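Local coordinates for Succinylglutamatedesuccinylase/aspartoacylase (Rhodobacter sphaeroides 2.4.1, PDB 3CDX) that probably hydrolyses carbon-nitrogen bonds of linear amides as a metal-dependent hydrolase of the succinylglutamate desuccinylase/aspartoacylase family, at the interface of chains A and B and the interface of chains A and C. Coordinates in Å, arbitrary orientation; residue numbers count along the deposited sequence, not the author numbering. Chains: chain A/B/C, Succinylglutamatedesuccinylase/aspartoacylase.

Two faces of chain A meet two different copies of the same protein in the six-copy deposited assembly. Contact 1 sets the segment around A:Thr328 to A:Asp331, with A:Ser154 and A:Pro324, against chain B residues from the end of strand 21-33 to the start of strand 39-50. Contact 2 sets the end of strand 293-298 (A:His298) and the loop before strand 308-311 against helix 68-79 of chain C. They share no residue, and their C-alpha centres lie about 23 Å apart. The A-C interface is two-fold symmetric, whereas the A-B interface is not exactly so; whether the hexamer is the biological form, the structure alone does not show.

Contact 1: the interface of chains A and B. Residues chain A 154-155, 324, 328-331; chain B 33, 35-36, 38-40.
The carboxylate oxygen OD1 of A:Asp331 is gripped from several directions at this junction between two copies of a metal-dependent hydrolase of the succinylglutamate desuccinylase/aspartoacylase family. The hydroxyl OG of B:Ser36 donates to A:Asp331 OD1 at 2.6 Å, arriving from above the carboxylate plane, 62° out of it. With OG anti to its backbone N (chi1 -173°), beside its carbonyl carbon, the hydroxyl points at the carboxylate. Water 1 meets the same OD1 at 2.7 Å and also binds the backbone N and O of B:Thr40.

B:Arg33 supplies the charge partner, NH1 lying 3.6 Å from A:Asp331 OD1 in a long salt bridge; a bend in its chain at chi3 brings the guanidinium alongside the carboxylate and A:Thr328. The two flat groups are turned only 29° from each other, and A:Asp331 OD2 sits at the guanidinium edge. The CB of B:Ser36 lies over one guanidinium face, toward its rim. Within chain A, the backbone N of A:Thr328 gives A:Asp331 OD2 a hydrogen bond of 2.9 Å, which also arrives from above the carboxylate plane and should help fix the carboxylate's rotation. The hydroxyl OG1 of A:Thr328 accepts a longer bond from B:Arg33 NH2 at 3.2 Å.

Farther along, B:Thr40 OG1 donates to the carbonyl O of A:Gly330 at 2.8 Å, meeting it from well to the side of the C=O direction and slightly tilted from the carbonyl plane. Water 3 joins the carbonyls of A:Arg329 and B:Thr40. Beyond A:Asp331, water 2 bridges the carbonyls of A:Ser154 and B:Asn35, while CG of A:Pro324 packs 4.0 Å from CB of B:Asn35.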
loop_
_atom_site.group_PDB
_atom_site.type_symbol
_atom_site.label_atom_id
_atom_site.label_comp_id
_atom_site.label_asym_id
_atom_site.label_seq_id
_atom_site.Cartn_x
_atom_site.Cartn_y
_atom_site.Cartn_z
ATOM N N SER A 154 -12.097 4.492 -17.851
ATOM C CA SER A 154 -13.259 5.263 -17.383
ATOM C C SER A 154 -14.589 5.050 -18.166
ATOM O O SER A 154 -15.689 5.014 -17.582
ATOM C CB SER A 154 -12.906 6.767 -17.370
ATOM O OG SER A 154 -11.861 7.053 -16.444
ATOM N N TYR A 155 -14.474 4.911 -19.471
ATOM C CA TYR A 155 -15.608 4.853 -20.372
ATOM C C TYR A 155 -15.177 4.133 -21.630
ATOM O O TYR A 155 -14.011 3.829 -21.813
ATOM C CB TYR A 155 -16.008 6.279 -20.835
ATOM C CG TYR A 155 -16.408 7.118 -19.695
ATOM C CD1 TYR A 155 -17.575 6.823 -19.009
ATOM C CD2 TYR A 155 -15.622 8.181 -19.277
ATOM C CE1 TYR A 155 -17.964 7.545 -17.913
ATOM C CE2 TYR A 155 -15.992 8.937 -18.176
ATOM C CZ TYR A 155 -17.176 8.597 -17.484
ATOM O OH TYR A 155 -17.608 9.305 -16.381
ATOM N N PRO A 324 -16.664 1.049 -16.091
ATOM C CA PRO A 324 -16.813 0.047 -14.999
ATOM C C PRO A 324 -18.269 -0.343 -14.762
ATOM O O PRO A 324 -19.140 0.519 -14.792
ATOM C CB PRO A 324 -16.311 0.770 -13.731
ATOM C CG PRO A 324 -15.713 2.033 -14.166
ATOM C CD PRO A 324 -15.973 2.283 -15.645
ATOM N N THR A 328 -19.606 4.880 -9.244
ATOM C CA THR A 328 -19.591 5.606 -8.001
ATOM C C THR A 328 -20.530 6.803 -8.141
ATOM O O THR A 328 -20.549 7.443 -9.187
ATOM C CB THR A 328 -18.149 6.053 -7.630
ATOM O OG1 THR A 328 -17.304 4.906 -7.545
ATOM C CG2 THR A 328 -18.107 6.737 -6.252
ATOM N N ARG A 329 -21.310 7.085 -7.091
ATOM C CA ARG A 329 -22.083 8.341 -6.984
ATOM C C ARG A 329 -21.267 9.517 -7.523
ATOM O O ARG A 329 -20.106 9.691 -7.139
ATOM C CB ARG A 329 -22.447 8.630 -5.512
ATOM C CG ARG A 329 -23.204 9.957 -5.302
ATOM C CD ARG A 329 -23.371 10.290 -3.814
ATOM N NE ARG A 329 -24.061 11.573 -3.610
ATOM C CZ ARG A 329 -24.723 11.914 -2.500
ATOM N NH1 ARG A 329 -24.841 11.075 -1.468
ATOM N NH2 ARG A 329 -25.303 13.097 -2.442
ATOM N N GLY A 330 -21.861 10.311 -8.403
ATOM C CA GLY A 330 -21.128 11.391 -9.058
ATOM C C GLY A 330 -20.415 11.117 -10.383
ATOM O O GLY A 330 -19.878 12.036 -10.969
ATOM N N ASP A 331 -20.374 9.864 -10.853
ATOM C CA ASP A 331 -19.760 9.524 -12.152
ATOM C C ASP A 331 -20.788 9.798 -13.215
ATOM O O ASP A 331 -21.990 9.632 -12.991
ATOM C CB ASP A 331 -19.435 8.021 -12.269
ATOM C CG ASP A 331 -18.258 7.563 -11.386
ATOM O OD1 ASP A 331 -17.464 8.391 -10.885
ATOM O OD2 ASP A 331 -18.130 6.330 -11.209
ATOM N N ARG B 33 -9.904 9.645 -10.849
ATOM C CA ARG B 33 -9.418 8.350 -10.358
ATOM C C ARG B 33 -9.036 7.510 -11.584
ATOM O O ARG B 33 -9.403 7.855 -12.714
ATOM C CB ARG B 33 -10.515 7.620 -9.532
ATOM C CG ARG B 33 -11.244 8.483 -8.464
ATOM C CD ARG B 33 -12.189 7.673 -7.532
ATOM N NE ARG B 33 -13.087 6.776 -8.261
ATOM C CZ ARG B 33 -14.333 7.072 -8.643
ATOM N NH1 ARG B 33 -14.903 8.256 -8.354
ATOM N NH2 ARG B 33 -15.027 6.167 -9.332
ATOM N N ASN B 35 -10.210 4.619 -12.769
ATOM C CA ASN B 35 -11.404 4.231 -13.538
ATOM C C ASN B 35 -12.547 5.263 -13.576
ATOM O O ASN B 35 -13.678 4.932 -13.953
ATOM C CB ASN B 35 -11.898 2.847 -13.118
ATOM C CG ASN B 35 -12.468 2.823 -11.724
ATOM O OD1 ASN B 35 -12.564 3.851 -11.036
ATOM N ND2 ASN B 35 -12.890 1.646 -11.301
ATOM N N SER B 36 -12.235 6.514 -13.207
ATOM C CA SER B 36 -13.194 7.618 -13.272
ATOM C C SER B 36 -12.457 8.955 -13.374
ATOM O O SER B 36 -12.384 9.707 -12.389
ATOM C CB SER B 36 -14.109 7.603 -12.028
ATOM O OG SER B 36 -15.175 8.539 -12.095
ATOM N N TRP B 38 -13.203 11.631 -14.847
ATOM C CA TRP B 38 -14.123 12.760 -14.832
ATOM C C TRP B 38 -15.084 12.636 -13.651
ATOM O O TRP B 38 -16.186 13.146 -13.728
ATOM C CB TRP B 38 -14.949 12.819 -16.133
ATOM C CG TRP B 38 -14.211 13.308 -17.384
ATOM C CD1 TRP B 38 -12.851 13.392 -17.564
ATOM C CD2 TRP B 38 -14.801 13.746 -18.619
ATOM N NE1 TRP B 38 -12.563 13.861 -18.828
ATOM C CE2 TRP B 38 -13.739 14.091 -19.496
ATOM C CE3 TRP B 38 -16.126 13.882 -19.078
ATOM C CZ2 TRP B 38 -13.963 14.564 -20.802
ATOM C CZ3 TRP B 38 -16.343 14.361 -20.375
ATOM C CH2 TRP B 38 -15.272 14.689 -21.218
ATOM N N GLY B 39 -14.664 11.952 -12.581
ATOM C CA GLY B 39 -15.477 11.732 -11.389
ATOM C C GLY B 39 -15.708 13.012 -10.607
ATOM O O GLY B 39 -14.967 13.972 -10.761
ATOM N N THR B 40 -16.775 13.055 -9.817
ATOM C CA THR B 40 -17.009 14.198 -8.930
ATOM C C THR B 40 -17.365 13.750 -7.539
ATOM O O THR B 40 -17.971 12.691 -7.348
ATOM C CB THR B 40 -18.139 15.108 -9.412
ATOM O OG1 THR B 40 -19.330 14.335 -9.500
ATOM C CG2 THR B 40 -17.822 15.685 -10.770
HETATM O O HOH W 1 -17.549 10.312 -9.010
HETATM O O HOH W 2 -15.960 6.118 -15.027
HETATM O O HOH W 3 -18.425 10.508 -5.373
#

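Contact 2: the interface of chains A and C. Residues chain A 298, 304-307; chain C 74, 78.
The guanidinium of C:Arg78 carries the methyl CB of A:Ala306 over one face, 3.9 Å above its plane and displaced toward the rim. The other flat group, the imidazole of A:His298, has CB of A:Pro307 from its own chain over one face, again toward the rim, and water 4 in plane at its edge. Both lie where two copies of a succinylglutamate desuccinylase/aspartoacylase family hydrolase meet, with helix 68-79 of chain C presenting C:Ser74 and C:Arg78 to a loop of chain A.

C:Arg78 reaches that loop with CG anti to its backbone N (chi1 -168°), and a bend at chi3 (60°) turns the end of the chain along A:Ala306 and A:Pro307. Its aliphatic part passes beside the backbone: CD lies 3.3 Å from the carbonyl O of A:Asp304 and 3.7 Å from CA of A:Ala306. The tip crosses A:Pro307 at a slant, NE standing 3.7 Å from the ring carbon CD. These are packing contacts: no direct hydrogen bond or salt bridge joins the two chains in this patch, even though the arginine brings a charged group to it. An alanine in place of C:Arg78 would probably open a gap beside A:Ala306 and A:Pro307, leaving the loop of chain A without the arm that packs along it.

A polar link runs through water 4. ND1 of A:His298 meets it at 2.9 Å in a nearly straight bond, 170° at the hydrogen if ND1 is the donor; the protonation state is not seen. On the other side the hydroxyl OG of C:Ser74 lies 2.7 Å from water 4. The water thus spans the separation of 4.4 Å between C:Ser74 OG and A:His298 ND1, and A:Pro307, packed on the imidazole, probably helps to steady the ring that holds it.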
loop_
_atom_site.group_PDB
_atom_site.type_symbol
_atom_site.label_atom_id
_atom_site.label_comp_id
_atom_site.label_asym_id
_atom_site.label_seq_id
_atom_site.Cartn_x
_atom_site.Cartn_y
_atom_site.Cartn_z
ATOM N N HIS A 298 -28.252 -1.140 -10.037
ATOM C CA HIS A 298 -28.687 -2.260 -9.238
ATOM C C HIS A 298 -28.012 -2.167 -7.882
ATOM O O HIS A 298 -26.830 -1.726 -7.785
ATOM C CB HIS A 298 -28.338 -3.585 -9.952
ATOM C CG HIS A 298 -29.028 -3.775 -11.278
ATOM N ND1 HIS A 298 -30.189 -4.509 -11.413
ATOM C CD2 HIS A 298 -28.734 -3.315 -12.519
ATOM C CE1 HIS A 298 -30.573 -4.498 -12.680
ATOM N NE2 HIS A 298 -29.709 -3.779 -13.372
ATOM N N ASP A 304 -34.626 -7.872 -2.405
ATOM C CA ASP A 304 -35.906 -7.148 -2.637
ATOM C C ASP A 304 -35.793 -5.769 -3.323
ATOM O O ASP A 304 -36.697 -5.381 -4.079
ATOM C CB ASP A 304 -36.737 -6.972 -1.340
ATOM C CG ASP A 304 -37.132 -8.292 -0.683
ATOM O OD1 ASP A 304 -37.597 -9.225 -1.351
ATOM O OD2 ASP A 304 -37.002 -8.396 0.547
ATOM N N THR A 305 -34.714 -5.028 -3.063
ATOM C CA THR A 305 -34.574 -3.637 -3.564
ATOM C C THR A 305 -34.574 -3.487 -5.099
ATOM O O THR A 305 -33.754 -4.115 -5.790
ATOM C CB THR A 305 -33.306 -2.975 -2.990
ATOM O OG1 THR A 305 -33.304 -3.110 -1.561
ATOM C CG2 THR A 305 -33.251 -1.530 -3.339
ATOM N N ALA A 306 -35.478 -2.644 -5.617
ATOM C CA ALA A 306 -35.538 -2.340 -7.036
ATOM C C ALA A 306 -34.381 -1.457 -7.482
ATOM O O ALA A 306 -33.966 -0.562 -6.764
ATOM C CB ALA A 306 -36.880 -1.661 -7.426
ATOM N N PRO A 307 -33.870 -1.710 -8.695
ATOM C CA PRO A 307 -32.809 -0.856 -9.229
ATOM C C PRO A 307 -33.283 0.570 -9.520
ATOM O O PRO A 307 -34.475 0.826 -9.766
ATOM C CB PRO A 307 -32.401 -1.561 -10.520
ATOM C CG PRO A 307 -33.585 -2.367 -10.898
ATOM C CD PRO A 307 -34.218 -2.806 -9.620
ATOM N N SER C 74 -30.188 -11.209 -9.415
ATOM C CA SER C 74 -30.843 -10.340 -8.456
ATOM C C SER C 74 -32.189 -9.865 -9.010
ATOM O O SER C 74 -33.148 -9.688 -8.255
ATOM C CB SER C 74 -29.967 -9.150 -8.030
ATOM O OG SER C 74 -29.797 -8.246 -9.106
ATOM N N ARG C 78 -35.860 -10.743 -7.242
ATOM C CA ARG C 78 -36.813 -9.723 -6.913
ATOM C C ARG C 78 -38.208 -10.147 -7.352
ATOM O O ARG C 78 -39.159 -9.923 -6.630
ATOM C CB ARG C 78 -36.437 -8.390 -7.576
ATOM C CG ARG C 78 -37.250 -7.198 -7.017
ATOM C CD ARG C 78 -36.581 -5.851 -7.335
ATOM N NE ARG C 78 -36.456 -5.635 -8.783
ATOM C CZ ARG C 78 -37.454 -5.223 -9.568
ATOM N NH1 ARG C 78 -38.661 -4.974 -9.041
ATOM N NH2 ARG C 78 -37.248 -5.052 -10.871
HETATM O O HOH W 4 -31.270 -5.941 -9.184
#